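Local coordinates for protein extracellular endo-alpha-(1->5)-L-arabinanase 1 (Bacillus subtilis, PDB 1UV4) that cleaves internal alpha-1,5-linked L-arabinofuranosyl bonds of arabinan as a secreted, calcium-containing endo-arabinanase that helps degrade plant cell walls, at residues D77-Y89 and I101-W114. Sequence-based numbering, arbitrary orientation.
Sequences DIQYYNGKYWLYY and IGLASSTSISSGGW. With CA (calcium ion), chain D.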
loop_
_atom_site.group_PDB
_atom_site.type_symbol
_atom_site.label_atom_id
_atom_site.label_comp_id
_atom_site.label_asym_id
_atom_site.label_seq_id
_atom_site.Cartn_x
_atom_site.Cartn_y
_atom_site.Cartn_z
ATOM N N ASP A 77 1.580 2.150 -5.564
ATOM C CA ASP A 77 2.272 0.902 -5.443
ATOM C C ASP A 77 3.004 0.630 -6.735
ATOM O O ASP A 77 2.427 0.846 -7.775
ATOM C CB ASP A 77 1.302 -0.217 -5.082
ATOM C CG ASP A 77 2.013 -1.474 -4.820
ATOM O OD1 ASP A 77 2.666 -1.607 -3.721
ATOM O OD2 ASP A 77 2.067 -2.442 -5.655
ATOM N N ILE A 78 4.246 0.176 -6.644
ATOM C CA ILE A 78 5.069 0.038 -7.857
ATOM C C ILE A 78 5.865 -1.242 -7.842
ATOM O O ILE A 78 6.351 -1.682 -6.804
ATOM C CB ILE A 78 5.961 1.276 -8.013
ATOM C CG1 ILE A 78 6.581 1.325 -9.417
ATOM C CG2 ILE A 78 6.991 1.360 -6.935
ATOM C CD1 ILE A 78 7.232 2.646 -9.734
ATOM N N GLN A 79 5.998 -1.827 -9.020
ATOM C CA GLN A 79 6.882 -2.957 -9.253
ATOM C C GLN A 79 7.404 -2.893 -10.664
ATOM O O GLN A 79 6.739 -2.393 -11.552
ATOM C CB GLN A 79 6.137 -4.275 -9.184
ATOM C CG GLN A 79 5.640 -4.712 -7.826
ATOM C CD GLN A 79 6.724 -5.239 -6.875
ATOM O OE1 GLN A 79 6.616 -5.045 -5.665
ATOM N NE2 GLN A 79 7.746 -5.848 -7.406
ATOM N N TYR A 80 8.571 -3.467 -10.886
ATOM C CA TYR A 80 9.061 -3.719 -12.241
ATOM C C TYR A 80 8.768 -5.195 -12.600
ATOM O O TYR A 80 9.178 -6.086 -11.892
ATOM C CB TYR A 80 10.565 -3.401 -12.342
ATOM C CG TYR A 80 11.112 -3.383 -13.748
ATOM C CD1 TYR A 80 11.088 -2.226 -14.526
ATOM C CD2 TYR A 80 11.647 -4.507 -14.285
ATOM C CE1 TYR A 80 11.603 -2.211 -15.819
ATOM C CE2 TYR A 80 12.177 -4.517 -15.575
ATOM C CZ TYR A 80 12.141 -3.363 -16.341
ATOM O OH TYR A 80 12.699 -3.426 -17.628
ATOM N N TYR A 81 8.058 -5.452 -13.692
ATOM C CA TYR A 81 7.656 -6.818 -14.068
ATOM C C TYR A 81 7.494 -6.865 -15.552
ATOM O O TYR A 81 6.892 -5.942 -16.113
ATOM C CB TYR A 81 6.316 -7.170 -13.381
ATOM C CG TYR A 81 5.645 -8.418 -13.874
ATOM C CD1 TYR A 81 6.221 -9.664 -13.684
ATOM C CD2 TYR A 81 4.414 -8.356 -14.537
ATOM C CE1 TYR A 81 5.593 -10.834 -14.155
ATOM C CE2 TYR A 81 3.779 -9.485 -14.991
ATOM C CZ TYR A 81 4.345 -10.731 -14.800
ATOM O OH TYR A 81 3.732 -11.880 -15.252
ATOM N N ASN A 82 8.049 -7.907 -16.182
ATOM C CA ASN A 82 7.848 -8.154 -17.618
ATOM C C ASN A 82 8.294 -6.957 -18.520
ATOM O O ASN A 82 7.597 -6.543 -19.449
ATOM C CB ASN A 82 6.359 -8.535 -17.816
ATOM C CG ASN A 82 6.092 -9.108 -19.146
ATOM O OD1 ASN A 82 6.866 -9.921 -19.638
ATOM N ND2 ASN A 82 5.006 -8.677 -19.771
ATOM N N GLY A 83 9.411 -6.346 -18.129
ATOM C CA GLY A 83 10.002 -5.181 -18.791
ATOM C C GLY A 83 9.454 -3.762 -18.569
ATOM O O GLY A 83 9.834 -2.832 -19.269
ATOM N N LYS A 84 8.569 -3.572 -17.597
ATOM C CA LYS A 84 7.965 -2.253 -17.346
ATOM C C LYS A 84 7.749 -2.059 -15.873
ATOM O O LYS A 84 7.610 -3.002 -15.146
ATOM C CB LYS A 84 6.581 -2.126 -17.997
ATOM C CG LYS A 84 6.637 -1.994 -19.493
ATOM C CD LYS A 84 5.257 -1.773 -20.073
ATOM C CE LYS A 84 5.288 -1.751 -21.597
ATOM N NZ LYS A 84 3.988 -2.226 -22.123
ATOM N N TYR A 85 7.736 -0.799 -15.455
ATOM C CA TYR A 85 7.208 -0.410 -14.163
ATOM C C TYR A 85 5.704 -0.307 -14.248
ATOM O O TYR A 85 5.174 0.245 -15.210
ATOM C CB TYR A 85 7.756 0.961 -13.765
ATOM C CG TYR A 85 9.232 1.023 -13.559
ATOM C CD1 TYR A 85 9.809 0.523 -12.405
ATOM C CD2 TYR A 85 10.068 1.652 -14.482
ATOM C CE1 TYR A 85 11.146 0.598 -12.181
ATOM C CE2 TYR A 85 11.436 1.707 -14.285
ATOM C CZ TYR A 85 11.976 1.199 -13.112
ATOM O OH TYR A 85 13.319 1.263 -12.858
ATOM N N TRP A 86 5.036 -0.834 -13.237
ATOM C CA TRP A 86 3.579 -0.782 -13.102
ATOM C C TRP A 86 3.277 -0.034 -11.823
ATOM O O TRP A 86 3.696 -0.440 -10.732
ATOM C CB TRP A 86 2.985 -2.185 -13.075
ATOM C CG TRP A 86 3.442 -2.989 -14.231
ATOM C CD1 TRP A 86 4.515 -3.816 -14.292
ATOM C CD2 TRP A 86 2.848 -3.004 -15.513
ATOM N NE1 TRP A 86 4.607 -4.382 -15.546
ATOM C CE2 TRP A 86 3.596 -3.873 -16.325
ATOM C CE3 TRP A 86 1.745 -2.346 -16.068
ATOM C CZ2 TRP A 86 3.251 -4.119 -17.637
ATOM C CZ3 TRP A 86 1.419 -2.566 -17.372
ATOM C CH2 TRP A 86 2.160 -3.462 -18.143
ATOM N N LEU A 87 2.507 1.020 -11.969
ATOM C CA LEU A 87 2.166 1.939 -10.925
ATOM C C LEU A 87 0.656 1.895 -10.702
ATOM O O LEU A 87 -0.090 2.371 -11.566
ATOM C CB LEU A 87 2.613 3.385 -11.317
ATOM C CG LEU A 87 2.234 4.512 -10.346
ATOM C CD1 LEU A 87 2.840 4.252 -8.978
ATOM C CD2 LEU A 87 2.674 5.878 -10.850
ATOM N N TYR A 88 0.219 1.235 -9.625
ATOM C CA TYR A 88 -1.190 1.235 -9.241
ATOM C C TYR A 88 -1.370 2.420 -8.272
ATOM O O TYR A 88 -0.472 2.740 -7.481
ATOM C CB TYR A 88 -1.605 -0.075 -8.583
ATOM C CG TYR A 88 -1.608 -1.250 -9.543
ATOM C CD1 TYR A 88 -0.460 -1.975 -9.800
ATOM C CD2 TYR A 88 -2.752 -1.638 -10.197
ATOM C CE1 TYR A 88 -0.451 -3.033 -10.684
ATOM C CE2 TYR A 88 -2.748 -2.721 -11.061
ATOM C CZ TYR A 88 -1.597 -3.389 -11.337
ATOM O OH TYR A 88 -1.611 -4.432 -12.190
ATOM N N TYR A 89 -2.526 3.059 -8.267
ATOM C CA TYR A 89 -2.744 4.222 -7.400
ATOM C C TYR A 89 -4.253 4.357 -7.157
ATOM O O TYR A 89 -5.054 3.762 -7.873
ATOM C CB TYR A 89 -2.135 5.488 -8.033
ATOM C CG TYR A 89 -2.789 5.794 -9.337
ATOM C CD1 TYR A 89 -2.340 5.220 -10.518
ATOM C CD2 TYR A 89 -3.915 6.593 -9.398
ATOM C CE1 TYR A 89 -2.984 5.444 -11.704
ATOM C CE2 TYR A 89 -4.553 6.822 -10.538
ATOM C CZ TYR A 89 -4.105 6.251 -11.726
ATOM O OH TYR A 89 -4.770 6.497 -12.923
ATOM N N ILE A 101 -9.150 2.389 -8.465
ATOM C CA ILE A 101 -7.719 2.140 -8.611
ATOM C C ILE A 101 -7.416 2.213 -10.090
ATOM O O ILE A 101 -8.079 1.574 -10.904
ATOM C CB ILE A 101 -7.287 0.751 -8.004
ATOM C CG1 ILE A 101 -7.400 0.774 -6.492
ATOM C CG2 ILE A 101 -5.887 0.336 -8.460
ATOM C CD1 ILE A 101 -7.501 -0.584 -5.846
ATOM N N GLY A 102 -6.402 3.022 -10.422
ATOM C CA GLY A 102 -5.911 3.148 -11.786
ATOM C C GLY A 102 -4.522 2.532 -11.901
ATOM O O GLY A 102 -3.886 2.152 -10.912
ATOM N N LEU A 103 -4.083 2.410 -13.124
ATOM C CA LEU A 103 -2.768 1.819 -13.459
ATOM C C LEU A 103 -2.081 2.676 -14.492
ATOM O O LEU A 103 -2.696 3.067 -15.507
ATOM C CB LEU A 103 -2.935 0.405 -14.053
ATOM C CG LEU A 103 -1.672 -0.328 -14.504
ATOM C CD1 LEU A 103 -0.769 -0.587 -13.361
ATOM C CD2 LEU A 103 -2.072 -1.668 -15.227
ATOM N N ALA A 104 -0.796 2.918 -14.272
ATOM C CA ALA A 104 0.039 3.528 -15.286
ATOM C C ALA A 104 1.302 2.721 -15.453
ATOM O O ALA A 104 1.697 2.008 -14.562
ATOM C CB ALA A 104 0.400 4.942 -14.889
ATOM N N SER A 105 1.969 2.891 -16.583
ATOM C CA SER A 105 3.176 2.112 -16.839
ATOM C C SER A 105 4.284 3.003 -17.375
ATOM O O SER A 105 4.020 4.042 -17.974
ATOM C CB SER A 105 2.905 0.926 -17.796
ATOM O OG SER A 105 2.464 1.358 -19.071
ATOM N N SER A 106 5.532 2.577 -17.200
ATOM C CA SER A 106 6.695 3.344 -17.682
ATOM C C SER A 106 7.886 2.421 -17.848
ATOM O O SER A 106 7.955 1.368 -17.233
ATOM C CB SER A 106 7.100 4.434 -16.681
ATOM O OG SER A 106 8.141 5.233 -17.204
ATOM N N THR A 107 8.854 2.821 -18.660
ATOM C CA THR A 107 10.130 2.130 -18.678
ATOM C C THR A 107 11.183 2.895 -17.914
ATOM O O THR A 107 12.307 2.443 -17.872
ATOM C CB THR A 107 10.628 1.865 -20.119
ATOM O OG1 THR A 107 10.570 3.066 -20.894
ATOM C CG2 THR A 107 9.713 0.891 -20.837
ATOM N N SER A 108 10.833 4.034 -17.319
ATOM C CA SER A 108 11.817 4.814 -16.542
ATOM C C SER A 108 11.180 5.788 -15.558
ATOM O O SER A 108 10.504 6.758 -15.950
ATOM C CB SER A 108 12.748 5.593 -17.476
ATOM O OG SER A 108 13.569 6.503 -16.748
ATOM N N ILE A 109 11.430 5.572 -14.274
ATOM C CA ILE A 109 10.934 6.489 -13.242
ATOM C C ILE A 109 11.649 7.846 -13.282
ATOM O O ILE A 109 11.022 8.871 -13.059
ATOM C CB ILE A 109 11.093 5.881 -11.845
ATOM C CG1 ILE A 109 10.414 4.519 -11.795
ATOM C CG2 ILE A 109 10.524 6.817 -10.799
ATOM C CD1 ILE A 109 10.908 3.654 -10.614
ATOM N N SER A 110 12.954 7.830 -13.538
ATOM C CA SER A 110 13.747 9.064 -13.573
ATOM C C SER A 110 13.301 9.984 -14.717
ATOM O O SER A 110 13.382 11.209 -14.590
ATOM C CB SER A 110 15.270 8.785 -13.639
ATOM O OG SER A 110 15.735 8.457 -14.935
ATOM N N SER A 111 12.791 9.394 -15.807
ATOM C CA SER A 111 12.359 10.174 -16.979
ATOM C C SER A 111 11.005 10.841 -16.685
ATOM O O SER A 111 10.729 11.939 -17.188
ATOM C CB SER A 111 12.313 9.303 -18.262
ATOM O OG SER A 111 11.058 8.625 -18.405
ATOM N N GLY A 112 10.183 10.198 -15.858
ATOM C CA GLY A 112 8.920 10.766 -15.407
ATOM C C GLY A 112 7.782 10.664 -16.417
ATOM O O GLY A 112 6.798 11.395 -16.296
ATOM N N GLY A 113 7.931 9.802 -17.421
ATOM C CA GLY A 113 6.905 9.606 -18.437
ATOM C C GLY A 113 6.070 8.372 -18.078
ATOM O O GLY A 113 6.635 7.280 -17.873
ATOM N N TRP A 114 4.749 8.548 -17.991
ATOM C CA TRP A 114 3.821 7.473 -17.604
ATOM C C TRP A 114 2.677 7.313 -18.616
ATOM O O TRP A 114 2.043 8.272 -19.030
ATOM C CB TRP A 114 3.259 7.692 -16.185
ATOM C CG TRP A 114 4.327 7.570 -15.181
ATOM C CD1 TRP A 114 5.140 8.573 -14.695
ATOM C CD2 TRP A 114 4.746 6.377 -14.537
ATOM N NE1 TRP A 114 6.039 8.051 -13.792
ATOM C CE2 TRP A 114 5.836 6.704 -13.690
ATOM C CE3 TRP A 114 4.334 5.043 -14.611
ATOM C CZ2 TRP A 114 6.460 5.777 -12.894
ATOM C CZ3 TRP A 114 4.981 4.098 -13.822
ATOM C CH2 TRP A 114 6.050 4.473 -12.987
HETATM CA CA CA D . 4.149 -3.105 -2.820
HETATM O O HOH W 1 3.854 -4.223 -4.973
HETATM O O HOH W 2 5.761 -2.021 -4.095
HETATM O O HOH W 3 6.828 -3.607 -3.055
HETATM O O HOH W 4 -3.565 5.667 -15.092
HETATM O O HOH W 5 4.902 -5.178 -2.028
#
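The phenol ring of Y85 is filled on both faces, by CD1 of I109 at 3.7 Å from its centroid and by the edge of Y80 (CD1) over the opposite face, while the backbone of T107 lies at its edge. W114 is likewise sandwiched: CD2 of L87 stands over its six-membered ring, S106 CB covers the other face, and CD1 of I78 meets the edge at CH2. Across the sheet, L103 lies alongside Y88 and sets CD1 over the ring centre, 3.5 Å from the centroid. CG of Y89 lies between the backbone N and the carbonyl carbon (chi1 62°), bringing the ring over G102 CA in a CH-pi contact; the Y89 hydroxyl, also hydrogen-bonded to W62 NE1, donates to water 4, which donates to L103 O. Between these side-chain layers, the middle strands of a four-stranded propeller blade, 84-89 and 101-106, pair antiparallel. On neighbouring edge strand 74-81, D77 OD1 binds calcium at 2.3 Å, alongside E135 and D257. S106 OG accepts from S108 N (an ST turn) and donates to G113 O (2.6 Å), tying back the 107-113 loop. Six backbone bonds, using N and O of Y85, L87, Y89, G102, A104 and S106, thus fix the register, while buried polar ends find specific partners: Y88 OH with M165 O, S105 OG with E117.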